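Local atomic coordinates of twin-arginine translocation pathway signal protein (Burkholderia phytofirmans, PDB entry 2RJO), a protein that probably serves as a periplasmic sugar-binding protein, holding beta-D-galactopyranose between its two lobes for uptake or sensing. Residues A[67-78]-A[90-101]. Residues are numbered along the deposited sequence; the frame is centred on the assembly and turned at random.
Sequences LNVDPNDSADAR and YVTTIWNKPKDL. With GAL (beta-D-galactopyranose), chain B.
L67 and V69 pair with V91 and T93 as parallel neighbours, the strand axes 4.7 Å apart and turned by 15°. Four backbone hydrogen bonds join them, beginning with L67 N to Y90 O; the last, from I94 N to V69 O, is the most bent (135°). The strands are joined through helix 74-87 in a beta-alpha-beta unit of the periplasmic binding protein fold. Branched aliphatic side chains suit the face beneath this helix: V69 CG1 meets V91 CG2 at 3.8 Å, and both residues also touch the helix. On the other face N68 OD1 lies against I94 CG1 (3.4 Å) with no polar partner, while its ND2 is bound by the carbonyls of L256 and G257. Beyond the strands, the compact P71 ring packs against two carbonyl oxygens, CG nearest N96 O and CD nearest I94 O. Small A77 lets the helix settle on K97 and P98, and L101 CD2 lies against R78 N and CA. With CG anti to its carbonyl carbon (chi1 -53°), N96 sends ND2 to P71 O at 2.6 Å. N96 ND2 also bonds weakly to galactose O6 (3.1 Å). D70 OD1 accepts from galactose O6 at 2.8 Å, while Y20 holds OD2; galactose C4 lies over one W95 ring face, offset toward its rim. Acceptor D70 and donor N96 thus hold O6 while W95 packs at C4, a combination suited to recognising a sugar.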
loop_
_atom_site.group_PDB
_atom_site.type_symbol
_atom_site.label_atom_id
_atom_site.label_comp_id
_atom_site.label_asym_id
_atom_site.label_seq_id
_atom_site.Cartn_x
_atom_site.Cartn_y
_atom_site.Cartn_z
ATOM N N LEU A 67 12.984 -11.966 -3.775
ATOM C CA LEU A 67 11.655 -11.729 -3.239
ATOM C C LEU A 67 11.270 -10.267 -3.007
ATOM O O LEU A 67 12.048 -9.492 -2.450
ATOM C CB LEU A 67 11.520 -12.491 -1.924
ATOM C CG LEU A 67 10.200 -12.339 -1.177
ATOM C CD1 LEU A 67 9.106 -12.997 -1.990
ATOM C CD2 LEU A 67 10.309 -12.973 0.187
ATOM N N ASN A 68 10.067 -9.901 -3.444
ATOM C CA ASN A 68 9.532 -8.554 -3.239
ATOM C C ASN A 68 8.279 -8.791 -2.412
ATOM O O ASN A 68 7.254 -9.216 -2.946
ATOM C CB ASN A 68 9.162 -7.887 -4.567
ATOM C CG ASN A 68 8.641 -6.473 -4.374
ATOM O OD1 ASN A 68 8.895 -5.854 -3.346
ATOM N ND2 ASN A 68 7.927 -5.952 -5.370
ATOM N N VAL A 69 8.360 -8.519 -1.113
ATOM C CA VAL A 69 7.241 -8.785 -0.215
ATOM C C VAL A 69 6.646 -7.629 0.584
ATOM O O VAL A 69 7.351 -6.738 1.062
ATOM C CB VAL A 69 7.635 -9.901 0.794
ATOM C CG1 VAL A 69 8.869 -9.466 1.587
ATOM C CG2 VAL A 69 6.478 -10.207 1.741
ATOM N N ASP A 70 5.326 -7.680 0.723
ATOM C CA ASP A 70 4.533 -6.717 1.483
ATOM C C ASP A 70 4.135 -7.554 2.712
ATOM O O ASP A 70 3.146 -8.280 2.675
ATOM C CB ASP A 70 3.280 -6.333 0.677
ATOM C CG ASP A 70 2.382 -5.323 1.396
ATOM O OD1 ASP A 70 2.370 -5.283 2.646
ATOM O OD2 ASP A 70 1.667 -4.571 0.700
ATOM N N PRO A 71 4.923 -7.486 3.805
ATOM C CA PRO A 71 4.633 -8.248 5.025
ATOM C C PRO A 71 3.220 -8.053 5.565
ATOM O O PRO A 71 2.765 -6.922 5.729
ATOM C CB PRO A 71 5.698 -7.748 6.002
ATOM C CG PRO A 71 6.852 -7.479 5.108
ATOM C CD PRO A 71 6.185 -6.742 3.960
ATOM N N ASN A 72 2.546 -9.168 5.833
ATOM C CA ASN A 72 1.182 -9.172 6.369
ATOM C C ASN A 72 1.119 -8.292 7.621
ATOM O O ASN A 72 0.172 -7.532 7.811
ATOM C CB ASN A 72 0.770 -10.609 6.705
ATOM C CG ASN A 72 -0.635 -10.705 7.244
ATOM O OD1 ASN A 72 -1.588 -10.239 6.611
ATOM N ND2 ASN A 72 -0.780 -11.326 8.420
ATOM N N ASP A 73 2.141 -8.396 8.462
ATOM C CA ASP A 73 2.237 -7.601 9.684
ATOM C C ASP A 73 3.695 -7.167 9.792
ATOM O O ASP A 73 4.578 -7.780 9.192
ATOM C CB ASP A 73 1.837 -8.429 10.920
ATOM C CG ASP A 73 0.542 -7.928 11.577
ATOM O OD1 ASP A 73 0.212 -6.727 11.403
ATOM O OD2 ASP A 73 -0.139 -8.726 12.285
ATOM N N SER A 74 3.950 -6.114 10.550
ATOM C CA SER A 74 5.312 -5.618 10.701
ATOM C C SER A 74 6.271 -6.613 11.356
ATOM O O SER A 74 7.477 -6.554 11.128
ATOM C CB SER A 74 5.295 -4.309 11.489
ATOM O OG SER A 74 4.380 -3.409 10.884
ATOM N N ALA A 75 5.741 -7.528 12.159
ATOM C CA ALA A 75 6.571 -8.526 12.831
ATOM C C ALA A 75 7.130 -9.533 11.834
ATOM O O ALA A 75 8.297 -9.925 11.936
ATOM C CB ALA A 75 5.759 -9.257 13.890
ATOM N N ASP A 76 6.298 -9.946 10.876
ATOM C CA ASP A 76 6.685 -10.923 9.859
ATOM C C ASP A 76 7.929 -10.529 9.080
ATOM O O ASP A 76 8.699 -11.384 8.666
ATOM C CB ASP A 76 5.542 -11.126 8.865
ATOM C CG ASP A 76 4.281 -11.635 9.522
ATOM O OD1 ASP A 76 4.372 -12.643 10.250
ATOM O OD2 ASP A 76 3.203 -11.037 9.301
ATOM N N ALA A 77 8.105 -9.231 8.869
ATOM C CA ALA A 77 9.248 -8.716 8.118
ATOM C C ALA A 77 10.606 -9.218 8.594
ATOM O O ALA A 77 11.436 -9.619 7.779
ATOM C CB ALA A 77 9.242 -7.206 8.144
ATOM N N ARG A 78 10.842 -9.192 9.902
ATOM C CA ARG A 78 12.131 -9.627 10.416
ATOM C C ARG A 78 12.398 -11.095 10.138
ATOM O O ARG A 78 13.468 -11.451 9.650
ATOM C CB ARG A 78 12.247 -9.381 11.921
ATOM C CG ARG A 78 13.676 -9.582 12.450
ATOM C CD ARG A 78 13.698 -9.686 13.968
ATOM N NE ARG A 78 12.874 -8.662 14.601
ATOM C CZ ARG A 78 13.176 -7.368 14.647
ATOM N NH1 ARG A 78 14.296 -6.922 14.096
ATOM N NH2 ARG A 78 12.350 -6.522 15.255
ATOM N N TYR A 90 17.805 -12.594 -1.950
ATOM C CA TYR A 90 17.715 -11.140 -1.843
ATOM C C TYR A 90 16.255 -10.738 -1.678
ATOM O O TYR A 90 15.382 -11.247 -2.388
ATOM C CB TYR A 90 18.303 -10.499 -3.095
ATOM C CG TYR A 90 19.803 -10.660 -3.185
ATOM C CD1 TYR A 90 20.651 -9.636 -2.781
ATOM C CD2 TYR A 90 20.377 -11.872 -3.581
ATOM C CE1 TYR A 90 22.027 -9.805 -2.753
ATOM C CE2 TYR A 90 21.764 -12.054 -3.555
ATOM C CZ TYR A 90 22.581 -11.008 -3.134
ATOM O OH TYR A 90 23.947 -11.163 -3.070
ATOM N N VAL A 91 15.984 -9.818 -0.758
ATOM C CA VAL A 91 14.606 -9.418 -0.507
ATOM C C VAL A 91 14.380 -7.922 -0.359
ATOM O O VAL A 91 15.223 -7.199 0.169
ATOM C CB VAL A 91 14.085 -10.103 0.773
ATOM C CG1 VAL A 91 14.905 -9.632 1.975
ATOM C CG2 VAL A 91 12.606 -9.798 0.977
ATOM N N THR A 92 13.220 -7.479 -0.826
ATOM C CA THR A 92 12.816 -6.085 -0.744
ATOM C C THR A 92 11.500 -6.062 0.026
ATOM O O THR A 92 10.624 -6.888 -0.213
ATOM C CB THR A 92 12.609 -5.474 -2.154
ATOM O OG1 THR A 92 13.886 -5.181 -2.732
ATOM C CG2 THR A 92 11.786 -4.187 -2.085
ATOM N N THR A 93 11.377 -5.122 0.955
ATOM C CA THR A 93 10.169 -4.997 1.766
ATOM C C THR A 93 9.319 -3.808 1.337
ATOM O O THR A 93 9.840 -2.791 0.894
ATOM C CB THR A 93 10.524 -4.849 3.265
ATOM O OG1 THR A 93 10.937 -6.118 3.778
ATOM C CG2 THR A 93 9.324 -4.378 4.057
ATOM N N ILE A 94 8.006 -3.951 1.478
ATOM C CA ILE A 94 7.074 -2.894 1.118
ATOM C C ILE A 94 6.105 -2.627 2.266
ATOM O O ILE A 94 5.485 -3.552 2.774
ATOM C CB ILE A 94 6.216 -3.280 -0.110
ATOM C CG1 ILE A 94 7.100 -3.813 -1.239
ATOM C CG2 ILE A 94 5.442 -2.066 -0.598
ATOM C CD1 ILE A 94 7.998 -2.767 -1.853
ATOM N N TRP A 95 5.984 -1.366 2.673
ATOM C CA TRP A 95 5.042 -0.976 3.722
ATOM C C TRP A 95 5.305 -1.367 5.178
ATOM O O TRP A 95 5.550 -0.504 6.014
ATOM C CB TRP A 95 3.626 -1.466 3.369
ATOM C CG TRP A 95 2.944 -0.765 2.201
ATOM C CD1 TRP A 95 2.392 -1.358 1.105
ATOM C CD2 TRP A 95 2.746 0.649 2.030
ATOM N NE1 TRP A 95 1.867 -0.406 0.258
ATOM C CE2 TRP A 95 2.069 0.831 0.801
ATOM C CE3 TRP A 95 3.074 1.773 2.791
ATOM C CZ2 TRP A 95 1.718 2.097 0.322
ATOM C CZ3 TRP A 95 2.723 3.040 2.306
ATOM C CH2 TRP A 95 2.055 3.183 1.089
ATOM N N ASN A 96 5.235 -2.661 5.483
ATOM C CA ASN A 96 5.371 -3.128 6.866
ATOM C C ASN A 96 6.709 -3.707 7.330
ATOM O O ASN A 96 7.282 -4.585 6.692
ATOM C CB ASN A 96 4.274 -4.164 7.169
ATOM C CG ASN A 96 2.875 -3.664 6.854
ATOM O OD1 ASN A 96 2.424 -2.657 7.391
ATOM N ND2 ASN A 96 2.180 -4.377 5.977
ATOM N N LYS A 97 7.178 -3.213 8.470
ATOM C CA LYS A 97 8.413 -3.678 9.080
ATOM C C LYS A 97 8.595 -2.984 10.424
ATOM O O LYS A 97 8.042 -1.904 10.654
ATOM C CB LYS A 97 9.626 -3.362 8.199
ATOM C CG LYS A 97 10.126 -1.926 8.320
ATOM C CD LYS A 97 11.479 -1.750 7.645
ATOM C CE LYS A 97 12.050 -0.355 7.881
ATOM N NZ LYS A 97 12.409 -0.080 9.306
ATOM N N PRO A 98 9.372 -3.600 11.331
ATOM C CA PRO A 98 9.606 -2.994 12.644
ATOM C C PRO A 98 10.477 -1.758 12.447
ATOM O O PRO A 98 11.233 -1.679 11.483
ATOM C CB PRO A 98 10.349 -4.090 13.409
ATOM C CG PRO A 98 9.927 -5.366 12.713
ATOM C CD PRO A 98 9.945 -4.958 11.269
ATOM N N LYS A 99 10.386 -0.798 13.353
ATOM C CA LYS A 99 11.197 0.397 13.222
ATOM C C LYS A 99 12.689 0.054 13.228
ATOM O O LYS A 99 13.460 0.607 12.441
ATOM C CB LYS A 99 10.884 1.365 14.363
ATOM C CG LYS A 99 11.621 2.698 14.276
ATOM C CD LYS A 99 11.541 3.444 15.605
ATOM C CE LYS A 99 12.303 4.762 15.550
ATOM N NZ LYS A 99 13.723 4.551 15.121
ATOM N N ASP A 100 13.091 -0.872 14.099
ATOM C CA ASP A 100 14.504 -1.258 14.223
ATOM C C ASP A 100 15.088 -2.070 13.078
ATOM O O ASP A 100 16.306 -2.141 12.933
ATOM C CB ASP A 100 14.748 -2.043 15.513
ATOM C CG ASP A 100 14.286 -1.305 16.745
ATOM O OD1 ASP A 100 14.134 -0.060 16.691
ATOM O OD2 ASP A 100 14.078 -1.982 17.780
ATOM N N LEU A 101 14.236 -2.696 12.278
ATOM C CA LEU A 101 14.720 -3.500 11.163
ATOM C C LEU A 101 15.171 -2.623 9.996
ATOM O O LEU A 101 14.338 -2.007 9.324
ATOM C CB LEU A 101 13.628 -4.450 10.685
ATOM C CG LEU A 101 14.083 -5.496 9.676
ATOM C CD1 LEU A 101 15.070 -6.431 10.356
ATOM C CD2 LEU A 101 12.872 -6.282 9.163
HETATM C C1 GAL B . -3.209 -3.014 1.558
HETATM C C2 GAL B . -3.556 -1.520 1.358
HETATM C C3 GAL B . -2.249 -0.741 1.087
HETATM C C4 GAL B . -1.308 -0.926 2.291
HETATM C C5 GAL B . -1.048 -2.452 2.431
HETATM C C6 GAL B . -0.129 -2.675 3.614
HETATM O O1 GAL B . -4.421 -3.742 1.828
HETATM O O2 GAL B . -4.430 -1.378 0.239
HETATM O O3 GAL B . -2.531 0.647 0.925
HETATM O O4 GAL B . -1.960 -0.442 3.465
HETATM O O5 GAL B . -2.300 -3.170 2.684
HETATM O O6 GAL B . 0.103 -4.067 3.722
#